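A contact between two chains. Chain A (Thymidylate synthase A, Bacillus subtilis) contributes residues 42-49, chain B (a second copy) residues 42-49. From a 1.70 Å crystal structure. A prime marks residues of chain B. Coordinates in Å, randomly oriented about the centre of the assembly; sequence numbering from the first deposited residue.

Chain A (42-49) VISKQMRF
Chain B 42-49: VISKQMRF

Each stretch is an extended segment running through residue 49, with a corner at Ile43 that separates it from the preceding strand direction. The corner is followed by an unusual conformation at Ser44, whose phi/psi is 58/90° (64/85° at Ser44′), in the positive-phi region; from Lys45 onward both chains return to ordinary beta values, with phi between -120° and -146° and psi between 138° and 164°. Val42 and Ile43 are also extended, at -134/158° and -109/137° (-143/160° and -115/136° at Val42′ and Ile43′). The two strands run nearly antiparallel, their N-to-C directions 154° apart with a signed crossing angle of -154°, and their axes come no nearer than 10.4 Å. The register is centred on Gln46, whose CA lies 9.9 Å from the CA of Gln46′; the CA of Ser44 lies 9.8 Å from that of Arg48′, and the CA of Arg48 lies 9.7 Å from that of Ser44′. At such spacing the backbones cannot bond directly to each other, so side chains bridge the gap, reaching either a partner side chain or a partner carbonyl, and the contact buries 290 Å² over both sides.

Strand alternation brings every second side chain, those of Ser44, Gln46 and Arg48, to the facing side. The CA-to-CB bonds of these residues point toward the partner in both chains, whereas that of Lys45 points away, and Met47 and Phe49 are out of reach.

The shortest hydrogen bonds across the contact join an arginine to the corner of the partner chain. Arg48′ NH2 donates to Ile43 O at 3.0 Å, and Arg48′ NH1 donates to Ser44 O at 2.9 Å, with N-H...O angles of 164° and 158°. Both carbonyl oxygens lie at the guanidinium edge, near its plane, where the N-H groups point, so one planar cation satisfies two successive backbone acceptors. The reciprocal pair matches closely: Arg48 NH2 to Ile43′ O is 3.0 Å and Arg48 NH1 to Ser44′ O is 2.9 Å. Arg48 reaches across with chi1 m (-54°), chi2 t, chi3 p (72°) and chi4 112°; Arg48′ uses chi1 m (-75°), chi2 t, chi3 91° and chi4 118°. Ile43, with chi1 m and chi2 t, contributes its carbonyl, while the end of its side chain leads away from the partner.

Nearer the centre, the glutamines extend fully, with chi1 and chi2 both t and chi3 of 100° in Gln46 and 89° in Gln46′. Each amide donates a weak hydrogen bond to a serine hydroxyl: Gln46′ NE2 to Ser44 OG at 3.1 Å and Gln46 NE2 to Ser44′ OG at 3.2 Å, with bent angles of 128° and 132°. Both serines hold chi1 t. The amide oxygen meanwhile serves its own chain: Arg48 NH1 donates to Gln46 OE1 at 3.1 Å, and the equivalent bond from Arg48′ NH1 to Gln46′ OE1 is weak at 3.4 Å. Each glutamine thus links the partner's serine to the arginine beside it, tying the polar groups into a network that repeats, with small differences, in both halves of the contact.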

ATOM      1  N   VAL A  42      -2.961  -3.867  16.249  1.00 15.58           N
ATOM      2  CA  VAL A  42      -3.744  -4.705  15.323  1.00 16.77           C
ATOM      3  C   VAL A  42      -3.176  -4.402  13.912  1.00 17.27           C
ATOM      4  O   VAL A  42      -2.431  -3.434  13.698  1.00 17.67           O
ATOM      5  CB  VAL A  42      -5.243  -4.452  15.306  1.00 17.73           C
ATOM      6  CG1 VAL A  42      -5.858  -4.855  16.658  1.00 16.70           C
ATOM      7  CG2 VAL A  42      -5.562  -2.951  14.888  1.00 19.53           C
ATOM      8  N   ILE A  43      -3.384  -5.329  13.005  1.00 16.21           N
ATOM      9  CA  ILE A  43      -2.836  -5.234  11.666  1.00 15.79           C
ATOM     10  C   ILE A  43      -3.885  -4.954  10.618  1.00 15.59           C
ATOM     11  O   ILE A  43      -4.941  -5.613  10.601  1.00 16.41           O
ATOM     12  CB  ILE A  43      -2.177  -6.627  11.315  1.00 17.38           C
ATOM     13  CG1 ILE A  43      -0.901  -6.868  12.157  1.00 26.83           C
ATOM     14  CG2 ILE A  43      -1.712  -6.706   9.944  1.00 18.77           C
ATOM     15  CD1 ILE A  43      -0.427  -8.399  11.954  1.00 31.09           C
ATOM     16  N   SER A  44      -3.543  -4.038   9.708  1.00 16.26           N
ATOM     17  CA  SER A  44      -4.325  -3.691   8.586  1.00 15.19           C
ATOM     18  C   SER A  44      -5.736  -3.177   8.833  1.00 14.03           C
ATOM     19  O   SER A  44      -6.702  -3.936   8.788  1.00 12.42           O
ATOM     20  CB  SER A  44      -4.283  -4.827   7.546  1.00 14.50           C
ATOM     21  OG  SER A  44      -4.834  -4.436   6.324  1.00 17.16           O
ATOM     22  N   LYS A  45      -5.865  -1.864   8.984  1.00 14.56           N
ATOM     23  CA  LYS A  45      -7.212  -1.242   9.194  1.00 14.33           C
ATOM     24  C   LYS A  45      -7.379  -0.215   8.044  1.00 12.54           C
ATOM     25  O   LYS A  45      -6.393   0.320   7.522  1.00 12.26           O
ATOM     26  CB  LYS A  45      -7.279  -0.477  10.560  1.00 17.26           C
ATOM     27  CG  LYS A  45      -7.170  -1.461  11.759  1.00 17.89           C
ATOM     28  CD  LYS A  45      -8.511  -2.240  11.884  1.00 18.16           C
ATOM     29  CE  LYS A  45      -8.598  -3.121  13.065  1.00 30.33           C
ATOM     30  NZ  LYS A  45     -10.071  -3.456  13.260  1.00 32.55           N
ATOM     31  N   GLN A  46      -8.614   0.210   7.844  1.00 12.72           N
ATOM     32  CA  GLN A  46      -8.919   1.127   6.754  1.00 15.08           C
ATOM     33  C   GLN A  46     -10.036   2.101   7.142  1.00 16.23           C
ATOM     34  O   GLN A  46     -11.011   1.684   7.755  1.00 16.41           O
ATOM     35  CB  GLN A  46      -9.416   0.319   5.517  1.00 12.57           C
ATOM     36  CG  GLN A  46      -9.751   1.250   4.382  1.00 12.93           C
ATOM     37  CD  GLN A  46     -10.152   0.556   3.117  1.00 15.42           C
ATOM     38  OE1 GLN A  46     -11.333   0.462   2.850  1.00 23.22           O
ATOM     39  NE2 GLN A  46      -9.183   0.131   2.301  1.00 19.58           N
ATOM     40  N   MET A  47      -9.889   3.378   6.784  1.00 17.43           N
ATOM     41  CA  MET A  47     -10.974   4.350   6.993  1.00 18.72           C
ATOM     42  C   MET A  47     -11.265   4.886   5.608  1.00 16.29           C
ATOM     43  O   MET A  47     -10.296   5.067   4.821  1.00 14.04           O
ATOM     44  CB  MET A  47     -10.525   5.485   7.956  1.00 20.44           C
ATOM     45  CG  MET A  47     -10.348   4.914   9.378  1.00 24.81           C
ATOM     46  SD  MET A  47      -9.682   6.180  10.510  1.00 29.24           S
ATOM     47  CE  MET A  47      -8.163   6.339   9.920  1.00 27.47           C
ATOM     48  N   ARG A  48     -12.568   5.097   5.307  1.00 14.74           N
ATOM     49  CA  ARG A  48     -12.964   5.625   3.975  1.00 15.96           C
ATOM     50  C   ARG A  48     -13.967   6.735   4.227  1.00 16.79           C
ATOM     51  O   ARG A  48     -14.862   6.559   5.068  1.00 16.08           O
ATOM     52  CB  ARG A  48     -13.708   4.579   3.148  1.00 12.48           C
ATOM     53  CG  ARG A  48     -13.009   3.292   2.985  1.00 25.29           C
ATOM     54  CD  ARG A  48     -13.852   2.371   2.098  1.00 29.02           C
ATOM     55  NE  ARG A  48     -13.964   2.639   0.651  1.00 32.33           N
ATOM     56  CZ  ARG A  48     -13.422   1.823  -0.282  1.00 29.50           C
ATOM     57  NH1 ARG A  48     -12.581   0.845   0.065  1.00 19.86           N
ATOM     58  NH2 ARG A  48     -13.628   2.034  -1.558  1.00 19.01           N
ATOM     59  N   PHE A  49     -13.875   7.788   3.437  1.00 16.85           N
ATOM     60  CA  PHE A  49     -14.762   8.944   3.579  1.00 16.73           C
ATOM     61  C   PHE A  49     -15.228   9.346   2.177  1.00 16.69           C
ATOM     62  O   PHE A  49     -14.455   9.311   1.179  1.00 15.89           O
ATOM     63  CB  PHE A  49     -13.975  10.090   4.214  1.00 15.38           C
ATOM     64  CG  PHE A  49     -13.348   9.711   5.495  1.00 16.25           C
ATOM     65  CD1 PHE A  49     -14.070   9.814   6.692  1.00 14.93           C
ATOM     66  CD2 PHE A  49     -12.049   9.307   5.537  1.00 17.44           C
ATOM     67  CE1 PHE A  49     -13.447   9.530   7.848  1.00 15.08           C
ATOM     68  CE2 PHE A  49     -11.450   9.028   6.726  1.00 17.93           C
ATOM     69  CZ  PHE A  49     -12.123   9.141   7.853  1.00 15.66           C
TER
ATOM     70  N   VAL B  42     -13.813  -0.901  -9.648  1.00 17.11           N
ATOM     71  CA  VAL B  42     -14.216  -0.469  -8.306  1.00 18.11           C
ATOM     72  C   VAL B  42     -12.835  -0.143  -7.668  1.00 17.79           C
ATOM     73  O   VAL B  42     -11.773  -0.670  -8.085  1.00 16.21           O
ATOM     74  CB  VAL B  42     -15.061  -1.648  -7.730  1.00 20.51           C
ATOM     75  CG1 VAL B  42     -14.311  -2.715  -6.934  1.00 21.82           C
ATOM     76  CG2 VAL B  42     -16.457  -1.294  -7.447  1.00 19.91           C
ATOM     77  N   ILE B  43     -12.839   0.667  -6.604  1.00 17.26           N
ATOM     78  CA  ILE B  43     -11.548   1.099  -6.033  1.00 17.23           C
ATOM     79  C   ILE B  43     -11.385   0.541  -4.625  1.00 14.44           C
ATOM     80  O   ILE B  43     -12.339   0.595  -3.852  1.00 12.69           O
ATOM     81  CB  ILE B  43     -11.583   2.747  -5.933  1.00 20.29           C
ATOM     82  CG1 ILE B  43     -11.506   3.371  -7.323  1.00 21.55           C
ATOM     83  CG2 ILE B  43     -10.496   3.285  -5.053  1.00 20.86           C
ATOM     84  CD1 ILE B  43     -11.979   4.840  -7.257  1.00 30.92           C
ATOM     85  N   SER B  44     -10.199   0.029  -4.315  1.00 13.76           N
ATOM     86  CA  SER B  44      -9.832  -0.395  -2.975  1.00 16.46           C
ATOM     87  C   SER B  44     -10.607  -1.556  -2.338  1.00 16.41           C
ATOM     88  O   SER B  44     -11.603  -1.344  -1.637  1.00 15.71           O
ATOM     89  CB  SER B  44      -9.864   0.817  -2.079  1.00 16.82           C
ATOM     90  OG  SER B  44      -9.205   0.490  -0.873  1.00 17.01           O
ATOM     91  N   LYS B  45     -10.183  -2.759  -2.649  1.00 16.15           N
ATOM     92  CA  LYS B  45     -10.799  -3.983  -2.113  1.00 15.94           C
ATOM     93  C   LYS B  45      -9.763  -4.759  -1.348  1.00 14.22           C
ATOM     94  O   LYS B  45      -8.540  -4.653  -1.639  1.00 13.18           O
ATOM     95  CB  LYS B  45     -11.417  -4.856  -3.245  1.00 14.64           C
ATOM     96  CG  LYS B  45     -12.633  -4.123  -3.936  1.00 20.55           C
ATOM     97  CD  LYS B  45     -13.836  -4.242  -2.991  1.00 16.20           C
ATOM     98  CE  LYS B  45     -15.063  -3.701  -3.615  1.00 25.85           C
ATOM     99  NZ  LYS B  45     -16.327  -4.100  -2.878  1.00 29.80           N
ATOM    100  N   GLN B  46     -10.242  -5.627  -0.455  1.00 13.36           N
ATOM    101  CA  GLN B  46      -9.313  -6.385   0.355  1.00 15.61           C
ATOM    102  C   GLN B  46      -9.792  -7.815   0.563  1.00 16.89           C
ATOM    103  O   GLN B  46     -10.980  -8.052   0.750  1.00 17.64           O
ATOM    104  CB  GLN B  46      -9.168  -5.701   1.729  1.00  9.78           C
ATOM    105  CG  GLN B  46      -8.160  -6.457   2.667  1.00 10.80           C
ATOM    106  CD  GLN B  46      -7.944  -5.796   3.993  1.00 18.23           C
ATOM    107  OE1 GLN B  46      -8.672  -6.074   4.917  1.00 25.72           O
ATOM    108  NE2 GLN B  46      -6.953  -4.882   4.085  1.00 18.39           N
ATOM    109  N   MET B  47      -8.868  -8.760   0.510  1.00 18.14           N
ATOM    110  CA  MET B  47      -9.234 -10.146   0.798  1.00 19.41           C
ATOM    111  C   MET B  47      -8.359 -10.501   1.969  1.00 16.57           C
ATOM    112  O   MET B  47      -7.226 -10.037   2.013  1.00 16.90           O
ATOM    113  CB  MET B  47      -8.954 -11.014  -0.393  1.00 21.93           C
ATOM    114  CG  MET B  47     -10.119 -10.884  -1.362  1.00 25.66           C
ATOM    115  SD  MET B  47      -9.893 -11.826  -2.854  1.00 29.50           S
ATOM    116  CE  MET B  47      -8.602 -11.038  -3.517  1.00 26.68           C
ATOM    117  N   ARG B  48      -8.895 -11.218   2.944  1.00 15.64           N
ATOM    118  CA  ARG B  48      -8.052 -11.561   4.120  1.00 15.35           C
ATOM    119  C   ARG B  48      -8.213 -13.034   4.443  1.00 16.18           C
ATOM    120  O   ARG B  48      -9.351 -13.557   4.423  1.00 19.00           O
ATOM    121  CB  ARG B  48      -8.498 -10.797   5.323  1.00 16.88           C
ATOM    122  CG  ARG B  48      -8.165  -9.369   5.405  1.00 28.31           C
ATOM    123  CD  ARG B  48      -8.675  -8.803   6.747  1.00 35.08           C
ATOM    124  NE  ARG B  48      -7.724  -8.854   7.845  1.00 26.26           N
ATOM    125  CZ  ARG B  48      -7.264  -7.764   8.472  1.00 28.62           C
ATOM    126  NH1 ARG B  48      -7.641  -6.543   8.085  1.00 14.56           N
ATOM    127  NH2 ARG B  48      -6.440  -7.905   9.474  1.00 18.57           N
ATOM    128  N   PHE B  49      -7.139 -13.705   4.776  1.00 15.57           N
ATOM    129  CA  PHE B  49      -7.284 -15.147   5.071  1.00 14.95           C
ATOM    130  C   PHE B  49      -6.556 -15.482   6.367  1.00 13.02           C
ATOM    131  O   PHE B  49      -5.446 -15.015   6.577  1.00 14.74           O
ATOM    132  CB  PHE B  49      -6.706 -16.010   3.908  1.00 13.90           C
ATOM    133  CG  PHE B  49      -7.264 -15.683   2.584  1.00 14.41           C
ATOM    134  CD1 PHE B  49      -6.698 -14.692   1.793  1.00 14.30           C
ATOM    135  CD2 PHE B  49      -8.396 -16.325   2.124  1.00 14.99           C
ATOM    136  CE1 PHE B  49      -7.259 -14.329   0.535  1.00 16.57           C
ATOM    137  CE2 PHE B  49      -8.928 -15.968   0.907  1.00 16.14           C
ATOM    138  CZ  PHE B  49      -8.385 -14.983   0.103  1.00 14.92           C
TER